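Local coordinates for kappa-carrageenase (Pseudoalteromonas carrageenovora, PDB 1DYP), which catalyses the endohydrolysis of (1->4)-beta-D-linkages between D-galactose 4-sulfate and 3,6-anhydro-D-galactose in kappa-carrageenans, represented here by its catalytic domain, at residues 81-86 / 245-250; 95-100 / 216-221; 225-230 / 265-270. The protein carries 1 engineered substitution. All coordinates share one frame; numbering follows the deposited sequence.

The three contacts show how one family 16 glycoside hydrolase domain changes its chemistry from core to edge. Contact 3 is the core: aliphatic side chains and one threonine hydroxyl between strands 225-233 and 258-270, all buried. Contact 2, whose centre is about 11 Å from that of contact 3, is also buried but smaller, a ring edge against an amide with no bond crossing; backbone hydrogen bonds link it to contact 3 through Gly95 to Met225 and Tyr99 to Trp268. Contact 1 lies nearer the surface, its centre about 32 Å from that of contact 2. It uses strand 75-95, which neighbours 225-233; its tyrosines meet the end of strand 244-247 and the loop after it.

Contact 1 of 3, residues 81-86 / 245-250; sequences PLYYTS and FYPSAN
Strand 81-86 departs from an extended course at Tyr83, whose psi is -7°, and the successive side chains of Tyr83 and Tyr84 both reach the 245-250 segment, meeting Pro247 and Asn250 where strand 244-247 ends and turns into a loop. With chi1 at -45°, CG of Tyr83 lies beside its own backbone N and opposite the carbonyl carbon, which directs the ring at the proline. Contact is made by the ring edge: CE2 of Tyr83 stands 3.8 Å from CB of Pro247, which lies close to the ring plane, and the two side chains cross at about a right angle. Tyr80 and Val40 pack on Pro247 as well.

Tyr84 passes its hydroxyl alongside the loop, its side chain about 10 Å from that of the substrate-recognition residue Arg234. Tyr84 OH is 3.8 Å from Asn250 O, too long for a bond; Asn250 O is taken by His237. Within the loop, Asn250 N donates to Ser248 OG over 3.1 Å at 151°, an ST turn. No hydrogen bond crosses between the segments, whose apolar contact is that of Tyr83 with Pro247. Ser252 couples them indirectly instead: its backbone O pairs with Tyr84 OH and its N with Asn250 OD1, so the polar ends of both side chains are satisfied by one residue just beyond the loop.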
loop_
_atom_site.group_PDB
_atom_site.type_symbol
_atom_site.label_atom_id
_atom_site.label_comp_id
_atom_site.label_asym_id
_atom_site.label_seq_id
_atom_site.Cartn_x
_atom_site.Cartn_y
_atom_site.Cartn_z
ATOM N N PRO A 81 -15.560 -5.412 -18.034
ATOM C CA PRO A 81 -16.315 -5.735 -16.823
ATOM C C PRO A 81 -15.463 -6.117 -15.618
ATOM O O PRO A 81 -14.580 -6.970 -15.709
ATOM C CB PRO A 81 -17.220 -6.876 -17.276
ATOM C CG PRO A 81 -16.385 -7.566 -18.303
ATOM C CD PRO A 81 -15.790 -6.422 -19.084
ATOM N N LEU A 82 -15.730 -5.454 -14.496
ATOM C CA LEU A 82 -15.044 -5.733 -13.242
ATOM C C LEU A 82 -16.132 -6.041 -12.227
ATOM O O LEU A 82 -17.301 -5.712 -12.444
ATOM C CB LEU A 82 -14.183 -4.549 -12.805
ATOM C CG LEU A 82 -12.993 -4.299 -13.744
ATOM C CD1 LEU A 82 -12.177 -3.119 -13.241
ATOM C CD2 LEU A 82 -12.122 -5.557 -13.830
ATOM N N TYR A 83 -15.758 -6.644 -11.107
ATOM C CA TYR A 83 -16.765 -7.077 -10.148
ATOM C C TYR A 83 -16.708 -6.527 -8.732
ATOM O O TYR A 83 -17.624 -6.762 -7.940
ATOM C CB TYR A 83 -16.735 -8.603 -10.119
ATOM C CG TYR A 83 -16.668 -9.179 -11.514
ATOM C CD1 TYR A 83 -17.792 -9.195 -12.335
ATOM C CD2 TYR A 83 -15.457 -9.631 -12.048
ATOM C CE1 TYR A 83 -17.715 -9.640 -13.652
ATOM C CE2 TYR A 83 -15.369 -10.078 -13.361
ATOM C CZ TYR A 83 -16.502 -10.078 -14.158
ATOM O OH TYR A 83 -16.418 -10.511 -15.464
ATOM N N TYR A 84 -15.647 -5.796 -8.413
ATOM C CA TYR A 84 -15.499 -5.234 -7.079
ATOM C C TYR A 84 -14.989 -3.803 -7.106
ATOM O O TYR A 84 -14.251 -3.412 -8.010
ATOM C CB TYR A 84 -14.518 -6.071 -6.241
ATOM C CG TYR A 84 -14.905 -7.514 -6.082
ATOM C CD1 TYR A 84 -14.612 -8.449 -7.075
ATOM C CD2 TYR A 84 -15.597 -7.945 -4.952
ATOM C CE1 TYR A 84 -15.001 -9.781 -6.946
ATOM C CE2 TYR A 84 -15.994 -9.272 -4.814
ATOM C CZ TYR A 84 -15.693 -10.183 -5.815
ATOM O OH TYR A 84 -16.097 -11.495 -5.688
ATOM N N THR A 85 -15.399 -3.021 -6.115
ATOM C CA THR A 85 -14.925 -1.648 -5.980
ATOM C C THR A 85 -14.295 -1.614 -4.598
ATOM O O THR A 85 -14.617 -2.442 -3.746
ATOM C CB THR A 85 -16.061 -0.602 -6.058
ATOM O OG1 THR A 85 -17.057 -0.879 -5.065
ATOM C CG2 THR A 85 -16.688 -0.606 -7.449
ATOM N N SER A 86 -13.378 -0.687 -4.369
ATOM C CA SER A 86 -12.749 -0.634 -3.060
ATOM C C SER A 86 -12.449 0.785 -2.618
ATOM O O SER A 86 -12.810 1.748 -3.298
ATOM C CB SER A 86 -11.472 -1.471 -3.052
ATOM O OG SER A 86 -11.083 -1.757 -1.721
ATOM N N PHE A 245 -2.905 -7.703 -12.316
ATOM C CA PHE A 245 -4.021 -8.550 -11.936
ATOM C C PHE A 245 -5.048 -8.611 -13.051
ATOM O O PHE A 245 -5.167 -7.695 -13.869
ATOM C CB PHE A 245 -4.724 -8.010 -10.685
ATOM C CG PHE A 245 -3.983 -8.262 -9.406
ATOM C CD1 PHE A 245 -3.790 -9.557 -8.940
ATOM C CD2 PHE A 245 -3.493 -7.196 -8.655
ATOM C CE1 PHE A 245 -3.121 -9.791 -7.740
ATOM C CE2 PHE A 245 -2.821 -7.418 -7.455
ATOM C CZ PHE A 245 -2.634 -8.719 -6.997
ATOM N N TYR A 246 -5.779 -9.717 -13.067
ATOM C CA TYR A 246 -6.864 -9.952 -14.001
ATOM C C TYR A 246 -7.952 -10.557 -13.128
ATOM O O TYR A 246 -7.661 -11.166 -12.100
ATOM C CB TYR A 246 -6.468 -10.950 -15.090
ATOM C CG TYR A 246 -5.656 -10.347 -16.212
ATOM C CD1 TYR A 246 -4.287 -10.144 -16.076
ATOM C CD2 TYR A 246 -6.268 -9.962 -17.406
ATOM C CE1 TYR A 246 -3.541 -9.572 -17.103
ATOM C CE2 TYR A 246 -5.534 -9.388 -18.440
ATOM C CZ TYR A 246 -4.171 -9.197 -18.281
ATOM O OH TYR A 246 -3.437 -8.640 -19.302
ATOM N N PRO A 247 -9.222 -10.373 -13.502
ATOM C CA PRO A 247 -10.273 -10.953 -12.670
ATOM C C PRO A 247 -10.338 -12.466 -12.852
ATOM O O PRO A 247 -9.977 -12.985 -13.908
ATOM C CB PRO A 247 -11.535 -10.253 -13.169
ATOM C CG PRO A 247 -11.228 -9.989 -14.610
ATOM C CD PRO A 247 -9.785 -9.555 -14.591
ATOM N N SER A 248 -10.771 -13.173 -11.814
ATOM C CA SER A 248 -10.912 -14.621 -11.909
ATOM C C SER A 248 -12.395 -14.868 -12.160
ATOM O O SER A 248 -13.162 -13.919 -12.321
ATOM C CB SER A 248 -10.505 -15.303 -10.606
ATOM O OG SER A 248 -11.477 -15.071 -9.601
ATOM N N ALA A 249 -12.798 -16.133 -12.180
ATOM C CA ALA A 249 -14.198 -16.473 -12.409
ATOM C C ALA A 249 -14.984 -16.446 -11.105
ATOM O O ALA A 249 -16.207 -16.600 -11.103
ATOM C CB ALA A 249 -14.302 -17.847 -13.057
ATOM N N ASN A 250 -14.284 -16.255 -9.993
ATOM C CA ASN A 250 -14.945 -16.201 -8.699
ATOM C C ASN A 250 -15.320 -14.767 -8.381
ATOM O O ASN A 250 -14.468 -13.950 -8.031
ATOM C CB ASN A 250 -14.042 -16.739 -7.584
ATOM C CG ASN A 250 -14.725 -16.723 -6.223
ATOM O OD1 ASN A 250 -15.484 -15.807 -5.908
ATOM N ND2 ASN A 250 -14.447 -17.733 -5.405
#

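Contact 2 of 3, residues 95-100 / 216-221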
loop_
_atom_site.group_PDB
_atom_site.type_symbol
_atom_site.label_atom_id
_atom_site.label_comp_id
_atom_site.label_asym_id
_atom_site.label_seq_id
_atom_site.Cartn_x
_atom_site.Cartn_y
_atom_site.Cartn_z
ATOM N N GLY A 95 6.663 12.658 -0.104
ATOM C CA GLY A 95 7.867 12.688 0.701
ATOM C C GLY A 95 8.621 11.384 0.544
ATOM O O GLY A 95 8.251 10.541 -0.277
ATOM N N ASN A 96 9.691 11.224 1.312
ATOM C CA ASN A 96 10.463 9.994 1.259
ATOM C C ASN A 96 10.987 9.585 2.627
ATOM O O ASN A 96 10.452 8.670 3.247
ATOM C CB ASN A 96 11.623 10.088 0.245
ATOM C CG ASN A 96 12.345 11.427 0.273
ATOM O OD1 ASN A 96 12.434 12.087 1.306
ATOM N ND2 ASN A 96 12.887 11.820 -0.877
ATOM N N TYR A 97 12.016 10.268 3.111
ATOM C CA TYR A 97 12.597 9.926 4.402
ATOM C C TYR A 97 11.713 10.311 5.577
ATOM O O TYR A 97 11.039 11.343 5.559
ATOM C CB TYR A 97 13.971 10.582 4.538
ATOM C CG TYR A 97 14.778 10.470 3.269
ATOM C CD1 TYR A 97 14.910 9.246 2.615
ATOM C CD2 TYR A 97 15.349 11.597 2.682
ATOM C CE1 TYR A 97 15.582 9.145 1.401
ATOM C CE2 TYR A 97 16.025 11.508 1.466
ATOM C CZ TYR A 97 16.133 10.280 0.831
ATOM O OH TYR A 97 16.762 10.188 -0.389
ATOM N N GLY A 98 11.717 9.461 6.597
ATOM C CA GLY A 98 10.926 9.716 7.784
ATOM C C GLY A 98 10.382 8.432 8.371
ATOM O O GLY A 98 10.575 7.350 7.811
ATOM N N TYR A 99 9.718 8.545 9.514
ATOM C CA TYR A 99 9.130 7.378 10.146
ATOM C C TYR A 99 7.631 7.442 9.902
ATOM O O TYR A 99 6.999 8.476 10.135
ATOM C CB TYR A 99 9.404 7.362 11.645
ATOM C CG TYR A 99 8.858 6.119 12.295
ATOM C CD1 TYR A 99 9.467 4.881 12.092
ATOM C CD2 TYR A 99 7.697 6.164 13.062
ATOM C CE1 TYR A 99 8.933 3.719 12.635
ATOM C CE2 TYR A 99 7.153 5.008 13.606
ATOM C CZ TYR A 99 7.777 3.791 13.388
ATOM O OH TYR A 99 7.242 2.644 13.919
ATOM N N TYR A 100 7.074 6.334 9.425
ATOM C CA TYR A 100 5.653 6.247 9.118
ATOM C C TYR A 100 5.007 5.158 9.951
ATOM O O TYR A 100 5.592 4.100 10.159
ATOM C CB TYR A 100 5.443 5.901 7.646
ATOM C CG TYR A 100 6.118 6.821 6.663
ATOM C CD1 TYR A 100 7.496 6.756 6.443
ATOM C CD2 TYR A 100 5.373 7.726 5.911
ATOM C CE1 TYR A 100 8.109 7.568 5.490
ATOM C CE2 TYR A 100 5.972 8.538 4.962
ATOM C CZ TYR A 100 7.337 8.452 4.754
ATOM O OH TYR A 100 7.922 9.233 3.788
ATOM N N LYS A 216 16.117 -3.344 4.621
ATOM C CA LYS A 216 16.732 -3.409 3.305
ATOM C C LYS A 216 17.545 -2.145 3.118
ATOM O O LYS A 216 17.336 -1.155 3.815
ATOM C CB LYS A 216 15.668 -3.441 2.204
ATOM C CG LYS A 216 14.706 -4.611 2.244
ATOM C CD LYS A 216 15.406 -5.923 1.962
ATOM C CE LYS A 216 14.391 -7.051 1.871
ATOM N NZ LYS A 216 15.035 -8.399 1.832
ATOM N N ASP A 217 18.481 -2.174 2.181
ATOM C CA ASP A 217 19.249 -0.977 1.901
ATOM C C ASP A 217 18.383 -0.154 0.964
ATOM O O ASP A 217 17.696 -0.703 0.096
ATOM C CB ASP A 217 20.575 -1.336 1.245
ATOM C CG ASP A 217 21.562 -1.900 2.236
ATOM O OD1 ASP A 217 21.977 -1.143 3.138
ATOM O OD2 ASP A 217 21.914 -3.091 2.118
ATOM N N ASN A 218 18.382 1.160 1.149
ATOM C CA ASN A 218 17.568 2.002 0.293
ATOM C C ASN A 218 18.319 2.280 -0.995
ATOM O O ASN A 218 18.990 3.304 -1.131
ATOM C CB ASN A 218 17.224 3.321 0.977
ATOM C CG ASN A 218 16.215 4.117 0.189
ATOM O OD1 ASN A 218 15.980 3.834 -0.985
ATOM N ND2 ASN A 218 15.616 5.119 0.819
ATOM N N LEU A 219 18.196 1.353 -1.937
ATOM C CA LEU A 219 18.868 1.464 -3.220
ATOM C C LEU A 219 18.077 2.268 -4.235
ATOM O O LEU A 219 18.642 3.094 -4.959
ATOM C CB LEU A 219 19.110 0.070 -3.801
ATOM C CG LEU A 219 19.867 -0.941 -2.941
ATOM C CD1 LEU A 219 19.840 -2.299 -3.621
ATOM C CD2 LEU A 219 21.294 -0.470 -2.722
ATOM N N TYR A 220 16.771 2.032 -4.279
ATOM C CA TYR A 220 15.917 2.678 -5.271
ATOM C C TYR A 220 14.660 3.349 -4.735
ATOM O O TYR A 220 13.671 3.459 -5.456
ATOM C CB TYR A 220 15.497 1.631 -6.306
ATOM C CG TYR A 220 16.621 0.722 -6.744
ATOM C CD1 TYR A 220 17.740 1.235 -7.395
ATOM C CD2 TYR A 220 16.572 -0.653 -6.502
ATOM C CE1 TYR A 220 18.781 0.407 -7.794
ATOM C CE2 TYR A 220 17.613 -1.491 -6.900
ATOM C CZ TYR A 220 18.713 -0.952 -7.546
ATOM O OH TYR A 220 19.747 -1.764 -7.955
ATOM N N TRP A 221 14.693 3.817 -3.494
ATOM C CA TRP A 221 13.509 4.437 -2.920
ATOM C C TRP A 221 13.769 5.832 -2.357
ATOM O O TRP A 221 13.561 6.098 -1.172
ATOM C CB TRP A 221 12.927 3.484 -1.868
ATOM C CG TRP A 221 12.572 2.170 -2.505
ATOM C CD1 TRP A 221 11.430 1.882 -3.198
ATOM C CD2 TRP A 221 13.436 1.036 -2.676
ATOM N NE1 TRP A 221 11.534 0.651 -3.803
ATOM C CE2 TRP A 221 12.756 0.111 -3.499
ATOM C CE3 TRP A 221 14.723 0.718 -2.218
ATOM C CZ2 TRP A 221 13.320 -1.113 -3.878
ATOM C CZ3 TRP A 221 15.284 -0.502 -2.594
ATOM C CH2 TRP A 221 14.581 -1.401 -3.417
#
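Tyr97 lays the edge of its ring against Asn218, with Trp221 O a looser neighbour, 4.5 Å from Tyr97 CE1 and oblique to the ring. These three residues supply most of the 75 Å² buried here. Near the ring plane, CE1 of Tyr97 is 4.1 Å from ND2 of Asn218; the ring and amide planes stand 68° apart, so the two flat groups meet crosswise and do not stack. The chi1 of -43° sets the Tyr97 ring beside its own backbone N, and Asn96 OD1 sits over the rim of one face of the Tyr97 ring, 3.2 Å above its plane. Asn96 OD1 also accepts from Tyr97 N at 2.6 Å.

Asn218 is held by its own turn. Its CG, anti to the backbone N (chi1 -172°), places the amide across the chain to Trp221: Asn218 OD1 accepts from Trp221 N at 2.8 Å, in the carbonyl plane, an Asx motif, while Asn218 ND2 donates to Trp221 O at 3.0 Å. The second bond keeps to the amide plane of Asn218 but arrives above the carbonyl plane of Trp221. ND2 also bonds to Thr200 O, so the amide can hardly rotate.

Trp221 turns its indole away from Tyr97, with NE1 bonded to His157 O and its side chain about 5 Å from that of the nucleophile Glu137. No hydrogen bond joins the two segments: Tyr97 packs against a turn whose Asn218 amide is bonded within it and to Thr200. The paired bonds of that amide to N and O of Trp221 are consistent with holding the Trp221 backbone in place near Glu137.

Contact 3 of 3, residues 225-230 / 265-270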
loop_
_atom_site.group_PDB
_atom_site.type_symbol
_atom_site.label_atom_id
_atom_site.label_comp_id
_atom_site.label_asym_id
_atom_site.label_seq_id
_atom_site.Cartn_x
_atom_site.Cartn_y
_atom_site.Cartn_z
HETATM N N MSE A 225 7.133 10.102 -2.797
HETATM C CA MSE A 225 6.040 9.141 -2.789
HETATM C C MSE A 225 4.831 9.608 -1.990
HETATM O O MSE A 225 4.972 10.259 -0.956
HETATM C CB MSE A 225 6.548 7.811 -2.228
HETATM C CG MSE A 225 7.758 7.267 -2.982
HETATM SE SE MSE A 225 8.632 5.767 -2.117
HETATM C CE MSE A 225 9.747 6.768 -0.903
ATOM N N ASN A 226 3.645 9.275 -2.494
ATOM C CA ASN A 226 2.390 9.624 -1.832
ATOM C C ASN A 226 2.035 8.523 -0.848
ATOM O O ASN A 226 2.004 7.349 -1.211
ATOM C CB ASN A 226 1.249 9.766 -2.846
ATOM C CG ASN A 226 1.503 10.860 -3.855
ATOM O OD1 ASN A 226 2.282 10.687 -4.797
ATOM N ND2 ASN A 226 0.856 12.005 -3.660
ATOM N N LEU A 227 1.767 8.907 0.397
ATOM C CA LEU A 227 1.420 7.944 1.437
ATOM C C LEU A 227 0.005 7.442 1.185
ATOM O O LEU A 227 -0.931 8.232 1.059
ATOM C CB LEU A 227 1.514 8.601 2.807
ATOM C CG LEU A 227 1.505 7.626 3.981
ATOM C CD1 LEU A 227 2.651 6.622 3.839
ATOM C CD2 LEU A 227 1.635 8.421 5.271
ATOM N N THR A 228 -0.149 6.124 1.146
ATOM C CA THR A 228 -1.439 5.540 0.822
ATOM C C THR A 228 -1.944 4.414 1.721
ATOM O O THR A 228 -1.180 3.583 2.203
ATOM C CB THR A 228 -1.392 5.015 -0.630
ATOM O OG1 THR A 228 -0.816 6.021 -1.473
ATOM C CG2 THR A 228 -2.780 4.673 -1.141
ATOM N N LEU A 229 -3.254 4.418 1.937
ATOM C CA LEU A 229 -3.942 3.385 2.699
ATOM C C LEU A 229 -4.984 2.891 1.700
ATOM O O LEU A 229 -5.742 3.686 1.142
ATOM C CB LEU A 229 -4.622 3.979 3.935
ATOM C CG LEU A 229 -3.666 4.426 5.046
ATOM C CD1 LEU A 229 -4.346 5.442 5.954
ATOM C CD2 LEU A 229 -3.205 3.206 5.831
ATOM N N SER A 230 -5.009 1.591 1.437
ATOM C CA SER A 230 -5.966 1.074 0.471
ATOM C C SER A 230 -6.167 -0.409 0.658
ATOM O O SER A 230 -5.362 -1.076 1.295
ATOM C CB SER A 230 -5.466 1.331 -0.954
ATOM O OG SER A 230 -4.244 0.647 -1.189
ATOM N N VAL A 265 -2.806 7.452 11.133
ATOM C CA VAL A 265 -1.600 7.342 10.330
ATOM C C VAL A 265 -0.767 8.537 10.787
ATOM O O VAL A 265 -1.270 9.657 10.883
ATOM C CB VAL A 265 -1.885 7.406 8.803
ATOM C CG1 VAL A 265 -2.666 8.663 8.450
ATOM C CG2 VAL A 265 -0.567 7.356 8.033
ATOM N N ARG A 266 0.492 8.282 11.120
ATOM C CA ARG A 266 1.378 9.336 11.593
ATOM C C ARG A 266 2.695 9.285 10.849
ATOM O O ARG A 266 3.283 8.220 10.688
ATOM C CB ARG A 266 1.619 9.170 13.096
ATOM C CG ARG A 266 0.356 9.349 13.919
ATOM C CD ARG A 266 0.503 8.814 15.328
ATOM N NE ARG A 266 -0.755 8.936 16.059
ATOM C CZ ARG A 266 -0.992 8.386 17.246
ATOM N NH1 ARG A 266 -0.056 7.665 17.850
ATOM N NH2 ARG A 266 -2.173 8.560 17.828
ATOM N N THR A 267 3.152 10.446 10.391
ATOM C CA THR A 267 4.411 10.542 9.666
ATOM C C THR A 267 5.280 11.604 10.320
ATOM O O THR A 267 4.815 12.708 10.598
ATOM C CB THR A 267 4.172 10.921 8.198
ATOM O OG1 THR A 267 3.348 9.924 7.581
ATOM C CG2 THR A 267 5.492 11.014 7.447
ATOM N N TRP A 268 6.537 11.253 10.571
ATOM C CA TRP A 268 7.498 12.149 11.209
ATOM C C TRP A 268 8.795 12.223 10.419
ATOM O O TRP A 268 9.166 11.282 9.722
ATOM C CB TRP A 268 7.886 11.639 12.594
ATOM C CG TRP A 268 6.845 11.656 13.649
ATOM C CD1 TRP A 268 6.579 12.671 14.525
ATOM C CD2 TRP A 268 6.017 10.560 14.038
ATOM N NE1 TRP A 268 5.644 12.264 15.448
ATOM C CE2 TRP A 268 5.282 10.971 15.172
ATOM C CE3 TRP A 268 5.828 9.262 13.543
ATOM C CZ2 TRP A 268 4.373 10.131 15.820
ATOM C CZ3 TRP A 268 4.926 8.427 14.188
ATOM C CH2 TRP A 268 4.211 8.865 15.316
ATOM N N VAL A 269 9.486 13.348 10.557
ATOM C CA VAL A 269 10.783 13.542 9.923
ATOM C C VAL A 269 11.716 13.947 11.061
ATOM O O VAL A 269 11.425 14.879 11.813
ATOM C CB VAL A 269 10.745 14.641 8.845
ATOM C CG1 VAL A 269 12.163 14.981 8.398
ATOM C CG2 VAL A 269 9.930 14.161 7.653
ATOM N N LYS A 270 12.829 13.233 11.197
ATOM C CA LYS A 270 13.781 13.493 12.270
ATOM C C LYS A 270 14.569 14.787 12.117
ATOM O O LYS A 270 14.974 15.154 11.017
ATOM C CB LYS A 270 14.762 12.323 12.394
ATOM C CG LYS A 270 15.705 12.437 13.581
ATOM C CD LYS A 270 16.608 11.222 13.690
ATOM C CE LYS A 270 17.473 11.287 14.939
ATOM N NZ LYS A 270 18.357 10.095 15.055
#
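Leu227 against Val265 and Thr267 is the tight part of this contact. CD2 of Leu227 comes within 3.2 Å of OG1 of Thr267, a methyl close against a hydroxyl oxygen, and the same CD2 lies 3.7 Å from CG2 of Val265. Having its CG anti to the backbone N (chi1 -166°), Leu227 points CD2 at the gap separating these two, its side chain running opposite to theirs. The buried hydroxyl of Thr267 finds its polar partner in the backbone O of Arg19.

Strands 225-230 and 265-270 run nearly antiparallel, at 161°, yet their axes are 9.9 Å apart and no hydrogen bond joins them. This is the interior of the beta sandwich of family 16, where facing sheets meet through side chains; strand 225-233 pairs with 113-120, which in turn pairs with the strand carrying Glu137 and Asp139.

Packing is looser at Leu229, whose CD1 is 4.2 Å from CB of Val265, with Phe117 and Ile104 also touching the leucine. On the outer face of the other strand, partly exposed Arg266 points away and makes a salt bridge through NE with Glu22, a cadmium ligand. Thr228 points away from strand 265-270 but stays buried against Trp118 and Tyr120.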